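Local coordinates for tyrosine-protein phosphatase YwqE (Bacillus subtilis, PDB 3QY7) that removes phosphate from phosphotyrosine-containing proteins such as YwqD, YwqF and Ssb, as a manganese-dependent tyrosine phosphatase of the CpsB/CapC family, at residues S179-V191 with V211-L224. Sequence-based numbering, arbitrary orientation.
Sequences SLRLVEANLIHFV and VLEKEFGSELPYML
In the outer layer of the TIM-barrel-like PHP fold, Leu180 and Val183 of helix 173-184 pack against Leu212, Glu215 and Phe216 of helix 205-216. The two short helical segments cross at -61°, with their axes 11.7 Å apart. The Phe216 ring lies against one turn of the first helix. Its CE2 meets Val183 CG1 at 3.5 Å, and the approach is oblique to the ring. Phe216 CZ is 3.6 Å from Leu180 O, which lies at the ring edge, in plane. That oxygen also accepts the helical bond from Glu184 N. The CB of Glu184 touches Phe216 CE1, and the carboxylate plane stands almost perpendicular to the ring. Within its own helix, Glu215 CB lies over one face of the Phe216 ring, offset toward the rim. Leu180 CD2 touches both Phe216 CE2 and Glu215 CG, 3.7 Å from the latter. Val183 CG1, placed anti to the backbone N (chi1 175°), also reaches Leu212 CD2 and Leu220 CD1, so one methyl touches both helix 205-216 and helix 219-232. Further along, Val191 CG2 meets Leu212 CD1 tip to tip at 3.9 Å and crosses Leu224 CD1 at 3.7 Å. The other methyl of Leu224, CD2, rests on His189 O. One water joins the backbones, accepting from Val191 N (2.9 Å) and donating to Leu224 O (2.7 Å). A Schellman motif with Asn186 as C-prime residue ends helix 173-184 and turns the chain toward strand 190-192. This strand pairs in parallel with strand 159-163 in the barrel wall, through Phe190 and Ile162. Asn227 ND2 of helix 219-232 hydrogen-bonds to His189 O, and Leu167 of helix 164-168 touches Leu180.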
ATOM      1  N   SER A 179      -7.328  -3.092 -13.374  1.00 20.09           N
ATOM      2  CA  SER A 179      -6.878  -3.719 -12.138  1.00 19.58           C
ATOM      3  C   SER A 179      -7.069  -5.225 -12.180  1.00 19.27           C
ATOM      4  O   SER A 179      -6.214  -5.992 -11.726  1.00 19.20           O
ATOM      5  CB  SER A 179      -7.647  -3.132 -10.951  1.00 18.41           C
ATOM      6  OG  SER A 179      -7.473  -1.738 -10.844  1.00 19.90           O
ATOM      7  N   LEU A 180      -8.206  -5.656 -12.721  1.00 18.95           N
ATOM      8  CA  LEU A 180      -8.492  -7.068 -12.883  1.00 18.86           C
ATOM      9  C   LEU A 180      -7.491  -7.760 -13.818  1.00 18.93           C
ATOM     10  O   LEU A 180      -7.129  -8.908 -13.589  1.00 18.91           O
ATOM     11  CB  LEU A 180      -9.928  -7.263 -13.381  1.00 19.16           C
ATOM     12  CG  LEU A 180     -11.015  -7.029 -12.326  1.00 19.84           C
ATOM     13  CD1 LEU A 180     -12.370  -7.037 -13.018  1.00 22.48           C
ATOM     14  CD2 LEU A 180     -10.958  -8.120 -11.254  1.00 20.55           C
ATOM     15  N   ARG A 181      -7.054  -7.039 -14.852  1.00 19.37           N
ATOM     16  CA  ARG A 181      -5.996  -7.518 -15.750  1.00 20.04           C
ATOM     17  C   ARG A 181      -4.707  -7.794 -14.986  1.00 18.91           C
ATOM     18  O   ARG A 181      -4.124  -8.871 -15.134  1.00 19.78           O
ATOM     19  CB  ARG A 181      -5.764  -6.536 -16.911  1.00 20.28           C
ATOM     20  CG  ARG A 181      -6.895  -6.567 -17.943  1.00 23.63           C
ATOM     21  CD  ARG A 181      -6.841  -5.388 -18.893  1.00 27.44           C
ATOM     22  NE  ARG A 181      -5.650  -5.387 -19.740  1.00 32.01           N
ATOM     23  CZ  ARG A 181      -5.135  -4.293 -20.297  1.00 32.42           C
ATOM     24  NH1 ARG A 181      -5.696  -3.107 -20.096  1.00 33.90           N
ATOM     25  NH2 ARG A 181      -4.053  -4.379 -21.053  1.00 33.31           N
ATOM     26  N   LEU A 182      -4.294  -6.843 -14.150  1.00 18.67           N
ATOM     27  CA  LEU A 182      -3.061  -6.996 -13.348  1.00 17.23           C
ATOM     28  C   LEU A 182      -3.159  -8.155 -12.353  1.00 17.29           C
ATOM     29  O   LEU A 182      -2.214  -8.939 -12.195  1.00 16.75           O
ATOM     30  CB  LEU A 182      -2.720  -5.681 -12.632  1.00 17.26           C
ATOM     31  CG  LEU A 182      -2.473  -4.426 -13.490  1.00 17.03           C
ATOM     32  CD1 LEU A 182      -2.034  -3.204 -12.679  1.00 19.08           C
ATOM     33  CD2 LEU A 182      -1.479  -4.736 -14.635  1.00 18.07           C
ATOM     34  N   VAL A 183      -4.308  -8.270 -11.688  1.00 16.40           N
ATOM     35  CA  VAL A 183      -4.521  -9.371 -10.748  1.00 16.39           C
ATOM     36  C   VAL A 183      -4.446 -10.737 -11.448  1.00 17.01           C
ATOM     37  O   VAL A 183      -3.781 -11.648 -10.970  1.00 17.35           O
ATOM     38  CB  VAL A 183      -5.856  -9.255  -9.951  1.00 15.37           C
ATOM     39  CG1 VAL A 183      -6.048 -10.497  -9.098  1.00 17.06           C
ATOM     40  CG2 VAL A 183      -5.862  -7.986  -9.049  1.00 15.19           C
ATOM     41  N   GLU A 184      -5.127 -10.862 -12.585  1.00 18.03           N
ATOM     42  CA  GLU A 184      -5.109 -12.083 -13.392  1.00 19.82           C
ATOM     43  C   GLU A 184      -3.692 -12.531 -13.760  1.00 19.39           C
ATOM     44  O   GLU A 184      -3.392 -13.727 -13.750  1.00 20.34           O
ATOM     45  CB  GLU A 184      -5.893 -11.841 -14.679  1.00 20.38           C
ATOM     46  CG  GLU A 184      -6.214 -13.110 -15.413  1.00 23.31           C
ATOM     47  CD  GLU A 184      -6.982 -12.869 -16.687  1.00 27.41           C
ATOM     48  OE1 GLU A 184      -6.345 -12.713 -17.751  1.00 30.23           O
ATOM     49  OE2 GLU A 184      -8.224 -12.862 -16.621  1.00 29.58           O
ATOM     50  N   ALA A 185      -2.848 -11.557 -14.090  1.00 19.02           N
ATOM     51  CA  ALA A 185      -1.467 -11.799 -14.518  1.00 19.15           C
ATOM     52  C   ALA A 185      -0.508 -12.096 -13.359  1.00 19.08           C
ATOM     53  O   ALA A 185       0.711 -12.203 -13.563  1.00 19.43           O
ATOM     54  CB  ALA A 185      -0.970 -10.610 -15.315  1.00 18.88           C
ATOM     55  N   ASN A 186      -1.059 -12.222 -12.148  1.00 17.95           N
ATOM     56  CA  ASN A 186      -0.263 -12.517 -10.938  1.00 17.77           C
ATOM     57  C   ASN A 186       0.747 -11.427 -10.584  1.00 16.74           C
ATOM     58  O   ASN A 186       1.788 -11.704  -9.981  1.00 15.79           O
ATOM     59  CB  ASN A 186       0.432 -13.888 -11.042  1.00 17.88           C
ATOM     60  CG  ASN A 186      -0.547 -15.039 -11.104  1.00 19.69           C
ATOM     61  OD1 ASN A 186      -0.351 -16.006 -11.858  1.00 23.05           O
ATOM     62  ND2 ASN A 186      -1.609 -14.955 -10.314  1.00 19.19           N
ATOM     63  N   LEU A 187       0.445 -10.189 -10.958  1.00 15.75           N
ATOM     64  CA  LEU A 187       1.361  -9.075 -10.746  1.00 15.55           C
ATOM     65  C   LEU A 187       1.081  -8.285  -9.477  1.00 14.54           C
ATOM     66  O   LEU A 187       1.832  -7.373  -9.134  1.00 15.27           O
ATOM     67  CB  LEU A 187       1.339  -8.132 -11.954  1.00 16.60           C
ATOM     68  CG  LEU A 187       1.780  -8.728 -13.289  1.00 17.74           C
ATOM     69  CD1 LEU A 187       1.812  -7.597 -14.296  1.00 19.24           C
ATOM     70  CD2 LEU A 187       3.149  -9.422 -13.207  1.00 19.68           C
ATOM     71  N   ILE A 188      -0.010  -8.646  -8.806  1.00 13.39           N
ATOM     72  CA  ILE A 188      -0.466  -7.985  -7.586  1.00 12.59           C
ATOM     73  C   ILE A 188      -0.334  -8.965  -6.420  1.00 12.02           C
ATOM     74  O   ILE A 188      -0.695 -10.131  -6.548  1.00 13.31           O
ATOM     75  CB  ILE A 188      -1.964  -7.590  -7.727  1.00 12.08           C
ATOM     76  CG1 ILE A 188      -2.179  -6.646  -8.922  1.00 12.11           C
ATOM     77  CG2 ILE A 188      -2.539  -7.008  -6.420  1.00 11.60           C
ATOM     78  CD1 ILE A 188      -1.378  -5.322  -8.933  1.00 11.39           C
ATOM     79  N   HIS A 189       0.154  -8.464  -5.283  1.00 11.77           N
ATOM     80  CA  HIS A 189       0.404  -9.311  -4.112  1.00 11.33           C
ATOM     81  C   HIS A 189      -0.372  -8.902  -2.870  1.00 11.33           C
ATOM     82  O   HIS A 189      -0.485  -9.702  -1.951  1.00 11.61           O
ATOM     83  CB  HIS A 189       1.902  -9.389  -3.852  1.00 11.57           C
ATOM     84  CG  HIS A 189       2.660  -9.779  -5.080  1.00 12.71           C
ATOM     85  ND1 HIS A 189       3.127  -8.846  -5.981  1.00 12.12           N
ATOM     86  CD2 HIS A 189       2.936 -10.992  -5.611  1.00 14.34           C
ATOM     87  CE1 HIS A 189       3.700  -9.471  -6.995  1.00 12.17           C
ATOM     88  NE2 HIS A 189       3.595 -10.773  -6.800  1.00 13.35           N
ATOM     89  N   PHE A 190      -0.909  -7.684  -2.866  1.00 11.51           N
ATOM     90  CA  PHE A 190      -1.666  -7.130  -1.733  1.00 10.62           C
ATOM     91  C   PHE A 190      -2.834  -6.295  -2.256  1.00 11.13           C
ATOM     92  O   PHE A 190      -2.757  -5.722  -3.353  1.00 11.74           O
ATOM     93  CB  PHE A 190      -0.808  -6.168  -0.888  1.00 10.83           C
ATOM     94  CG  PHE A 190       0.516  -6.716  -0.453  1.00 10.66           C
ATOM     95  CD1 PHE A 190       0.619  -7.509   0.692  1.00 11.67           C
ATOM     96  CD2 PHE A 190       1.675  -6.385  -1.153  1.00 10.72           C
ATOM     97  CE1 PHE A 190       1.852  -7.995   1.114  1.00  9.98           C
ATOM     98  CE2 PHE A 190       2.928  -6.866  -0.728  1.00 10.83           C
ATOM     99  CZ  PHE A 190       3.019  -7.662   0.401  1.00 11.42           C
ATOM    100  N   VAL A 191      -3.900  -6.202  -1.463  1.00 10.47           N
ATOM    101  CA  VAL A 191      -4.958  -5.236  -1.706  1.00 11.21           C
ATOM    102  C   VAL A 191      -5.022  -4.349  -0.463  1.00 10.75           C
ATOM    103  O   VAL A 191      -4.975  -4.854   0.675  1.00 11.08           O
ATOM    104  CB  VAL A 191      -6.327  -5.923  -1.929  1.00 11.49           C
ATOM    105  CG1 VAL A 191      -7.353  -4.900  -2.388  1.00 11.92           C
ATOM    106  CG2 VAL A 191      -6.212  -7.085  -2.924  1.00 13.67           C
ATOM    107  N   VAL A 211     -15.529  -8.467  -5.451  1.00 15.66           N
ATOM    108  CA  VAL A 211     -15.160  -8.415  -6.861  1.00 15.80           C
ATOM    109  C   VAL A 211     -14.132  -9.506  -7.179  1.00 16.28           C
ATOM    110  O   VAL A 211     -14.285 -10.253  -8.151  1.00 16.08           O
ATOM    111  CB  VAL A 211     -14.642  -7.009  -7.251  1.00 15.56           C
ATOM    112  CG1 VAL A 211     -13.872  -7.045  -8.572  1.00 17.23           C
ATOM    113  CG2 VAL A 211     -15.802  -6.021  -7.318  1.00 17.75           C
ATOM    114  N   LEU A 212     -13.108  -9.627  -6.334  1.00 16.20           N
ATOM    115  CA  LEU A 212     -12.099 -10.673  -6.499  1.00 17.45           C
ATOM    116  C   LEU A 212     -12.657 -12.089  -6.416  1.00 18.40           C
ATOM    117  O   LEU A 212     -12.261 -12.959  -7.199  1.00 18.87           O
ATOM    118  CB  LEU A 212     -10.966 -10.505  -5.475  1.00 16.62           C
ATOM    119  CG  LEU A 212     -10.080  -9.283  -5.701  1.00 17.64           C
ATOM    120  CD1 LEU A 212      -9.138  -9.123  -4.508  1.00 16.76           C
ATOM    121  CD2 LEU A 212      -9.308  -9.404  -7.015  1.00 19.56           C
ATOM    122  N   GLU A 213     -13.567 -12.320  -5.470  1.00 19.74           N
ATOM    123  CA  GLU A 213     -14.173 -13.636  -5.281  1.00 21.26           C
ATOM    124  C   GLU A 213     -15.020 -13.995  -6.499  1.00 21.29           C
ATOM    125  O   GLU A 213     -14.971 -15.129  -6.986  1.00 21.79           O
ATOM    126  CB  GLU A 213     -15.011 -13.654  -4.001  1.00 21.72           C
ATOM    127  CG  GLU A 213     -15.396 -15.054  -3.496  1.00 26.43           C
ATOM    128  CD  GLU A 213     -16.705 -15.580  -4.077  1.00 31.95           C
ATOM    129  OE1 GLU A 213     -17.065 -16.741  -3.772  1.00 35.00           O
ATOM    130  OE2 GLU A 213     -17.385 -14.850  -4.836  1.00 34.60           O
ATOM    131  N   LYS A 214     -15.784 -13.030  -7.007  1.00 20.95           N
ATOM    132  CA  LYS A 214     -16.615 -13.281  -8.191  1.00 21.58           C
ATOM    133  C   LYS A 214     -15.782 -13.569  -9.437  1.00 21.52           C
ATOM    134  O   LYS A 214     -16.151 -14.430 -10.245  1.00 21.81           O
ATOM    135  CB  LYS A 214     -17.563 -12.110  -8.463  1.00 21.50           C
ATOM    136  CG  LYS A 214     -18.753 -12.031  -7.512  1.00 22.73           C
ATOM    137  CD  LYS A 214     -19.775 -10.986  -7.966  1.00 22.91           C
ATOM    138  CE  LYS A 214     -19.222  -9.573  -7.897  1.00 24.40           C
ATOM    139  NZ  LYS A 214     -20.162  -8.548  -8.458  1.00 23.77           N
ATOM    140  N   GLU A 215     -14.666 -12.853  -9.593  1.00 21.28           N
ATOM    141  CA  GLU A 215     -13.824 -12.949 -10.799  1.00 21.84           C
ATOM    142  C   GLU A 215     -12.869 -14.134 -10.831  1.00 21.87           C
ATOM    143  O   GLU A 215     -12.600 -14.691 -11.917  1.00 22.25           O
ATOM    144  CB  GLU A 215     -13.026 -11.657 -11.014  1.00 22.10           C
ATOM    145  CG  GLU A 215     -13.867 -10.459 -11.436  1.00 24.91           C
ATOM    146  CD  GLU A 215     -14.792 -10.761 -12.611  1.00 26.80           C
ATOM    147  OE1 GLU A 215     -14.296 -11.263 -13.645  1.00 27.53           O
ATOM    148  OE2 GLU A 215     -16.015 -10.510 -12.492  1.00 29.77           O
ATOM    149  N   PHE A 216     -12.360 -14.522  -9.662  1.00 20.82           N
ATOM    150  CA  PHE A 216     -11.259 -15.487  -9.592  1.00 20.80           C
ATOM    151  C   PHE A 216     -11.512 -16.676  -8.679  1.00 20.67           C
ATOM    152  O   PHE A 216     -10.695 -17.610  -8.642  1.00 21.81           O
ATOM    153  CB  PHE A 216      -9.965 -14.792  -9.145  1.00 20.61           C
ATOM    154  CG  PHE A 216      -9.558 -13.647 -10.013  1.00 19.43           C
ATOM    155  CD1 PHE A 216      -9.066 -13.861 -11.297  1.00 20.55           C
ATOM    156  CD2 PHE A 216      -9.657 -12.347  -9.542  1.00 18.21           C
ATOM    157  CE1 PHE A 216      -8.682 -12.782 -12.102  1.00 20.85           C
ATOM    158  CE2 PHE A 216      -9.286 -11.266 -10.323  1.00 17.45           C
ATOM    159  CZ  PHE A 216      -8.791 -11.484 -11.617  1.00 21.35           C
ATOM    160  N   GLY A 217     -12.621 -16.659  -7.949  1.00 20.43           N
ATOM    161  CA  GLY A 217     -12.879 -17.681  -6.942  1.00 19.79           C
ATOM    162  C   GLY A 217     -12.270 -17.315  -5.603  1.00 19.98           C
ATOM    163  O   GLY A 217     -11.541 -16.329  -5.490  1.00 19.99           O
ATOM    164  N   SER A 218     -12.557 -18.135  -4.602  1.00 19.55           N
ATOM    165  CA  SER A 218     -12.265 -17.804  -3.206  1.00 19.95           C
ATOM    166  C   SER A 218     -10.779 -17.827  -2.847  1.00 19.34           C
ATOM    167  O   SER A 218     -10.326 -17.075  -1.960  1.00 18.30           O
ATOM    168  CB  SER A 218     -13.036 -18.760  -2.288  1.00 20.64           C
ATOM    169  OG  SER A 218     -12.567 -20.089  -2.454  1.00 23.26           O
ATOM    170  N   GLU A 219     -10.007 -18.667  -3.527  1.00 18.63           N
ATOM    171  CA  GLU A 219      -8.618 -18.883  -3.113  1.00 18.62           C
ATOM    172  C   GLU A 219      -7.700 -17.701  -3.360  1.00 18.65           C
ATOM    173  O   GLU A 219      -6.792 -17.460  -2.576  1.00 18.55           O
ATOM    174  CB  GLU A 219      -8.044 -20.172  -3.703  1.00 18.55           C
ATOM    175  CG  GLU A 219      -8.748 -21.410  -3.166  1.00 18.30           C
ATOM    176  CD  GLU A 219      -8.600 -21.539  -1.661  1.00 18.92           C
ATOM    177  OE1 GLU A 219      -9.573 -21.239  -0.930  1.00 21.32           O
ATOM    178  OE2 GLU A 219      -7.500 -21.933  -1.220  1.00 19.97           O
ATOM    179  N   LEU A 220      -7.955 -16.945  -4.427  1.00 18.00           N
ATOM    180  CA  LEU A 220      -7.113 -15.795  -4.739  1.00 17.70           C
ATOM    181  C   LEU A 220      -7.215 -14.660  -3.691  1.00 16.90           C
ATOM    182  O   LEU A 220      -6.180 -14.194  -3.196  1.00 16.62           O
ATOM    183  CB  LEU A 220      -7.387 -15.310  -6.183  1.00 17.76           C
ATOM    184  CG  LEU A 220      -6.692 -14.090  -6.815  1.00 19.59           C
ATOM    185  CD1 LEU A 220      -7.380 -12.812  -6.413  1.00 20.82           C
ATOM    186  CD2 LEU A 220      -5.195 -14.046  -6.520  1.00 20.62           C
ATOM    187  N   PRO A 221      -8.439 -14.212  -3.339  1.00 16.52           N
ATOM    188  CA  PRO A 221      -8.478 -13.148  -2.328  1.00 16.19           C
ATOM    189  C   PRO A 221      -7.963 -13.595  -0.962  1.00 16.33           C
ATOM    190  O   PRO A 221      -7.420 -12.760  -0.229  1.00 16.10           O
ATOM    191  CB  PRO A 221      -9.954 -12.734  -2.282  1.00 16.12           C
ATOM    192  CG  PRO A 221     -10.695 -13.840  -2.987  1.00 16.94           C
ATOM    193  CD  PRO A 221      -9.756 -14.400  -3.981  1.00 15.91           C
ATOM    194  N   TYR A 222      -8.113 -14.882  -0.635  1.00 15.72           N
ATOM    195  CA  TYR A 222      -7.524 -15.451   0.584  1.00 15.65           C
ATOM    196  C   TYR A 222      -6.000 -15.242   0.549  1.00 15.87           C
ATOM    197  O   TYR A 222      -5.401 -14.794   1.537  1.00 15.69           O
ATOM    198  CB  TYR A 222      -7.875 -16.952   0.762  1.00 15.50           C
ATOM    199  CG  TYR A 222      -7.248 -17.527   2.010  1.00 14.70           C
ATOM    200  CD1 TYR A 222      -7.846 -17.334   3.246  1.00 17.43           C
ATOM    201  CD2 TYR A 222      -6.016 -18.187   1.961  1.00 13.81           C
ATOM    202  CE1 TYR A 222      -7.250 -17.811   4.413  1.00 17.75           C
ATOM    203  CE2 TYR A 222      -5.416 -18.672   3.110  1.00 15.06           C
ATOM    204  CZ  TYR A 222      -6.046 -18.471   4.342  1.00 15.71           C
ATOM    205  OH  TYR A 222      -5.489 -18.939   5.508  1.00 17.48           O
ATOM    206  N   MET A 223      -5.386 -15.573  -0.592  1.00 15.47           N
ATOM    207  CA  MET A 223      -3.934 -15.458  -0.794  1.00 15.46           C
ATOM    208  C   MET A 223      -3.498 -13.986  -0.662  1.00 13.83           C
ATOM    209  O   MET A 223      -2.523 -13.663   0.040  1.00 12.98           O
ATOM    210  CB  MET A 223      -3.565 -16.034  -2.173  1.00 16.33           C
ATOM    211  CG  MET A 223      -2.086 -16.077  -2.520  1.00 21.40           C
ATOM    212  SD  MET A 223      -1.712 -16.934  -4.095  1.00 33.35           S
ATOM    213  CE  MET A 223      -2.463 -18.541  -3.791  1.00 29.36           C
ATOM    214  N   LEU A 224      -4.200 -13.075  -1.299  1.00 12.37           N
ATOM    215  CA  LEU A 224      -3.827 -11.684  -1.160  1.00 12.44           C
ATOM    216  C   LEU A 224      -3.967 -11.164   0.276  1.00 12.15           C
ATOM    217  O   LEU A 224      -3.214 -10.394   0.700  1.00 11.88           O
ATOM    218  CB  LEU A 224      -4.609 -10.780  -2.103  1.00 11.66           C
ATOM    219  CG  LEU A 224      -4.485 -11.109  -3.582  1.00 12.85           C
ATOM    220  CD1 LEU A 224      -5.343 -10.276  -4.511  1.00 13.62           C
ATOM    221  CD2 LEU A 224      -3.107 -10.918  -3.984  1.00 15.04           C
TER
HETATM  222  O   HOH W   1      -3.538  -7.696   1.014  1.00 14.11           O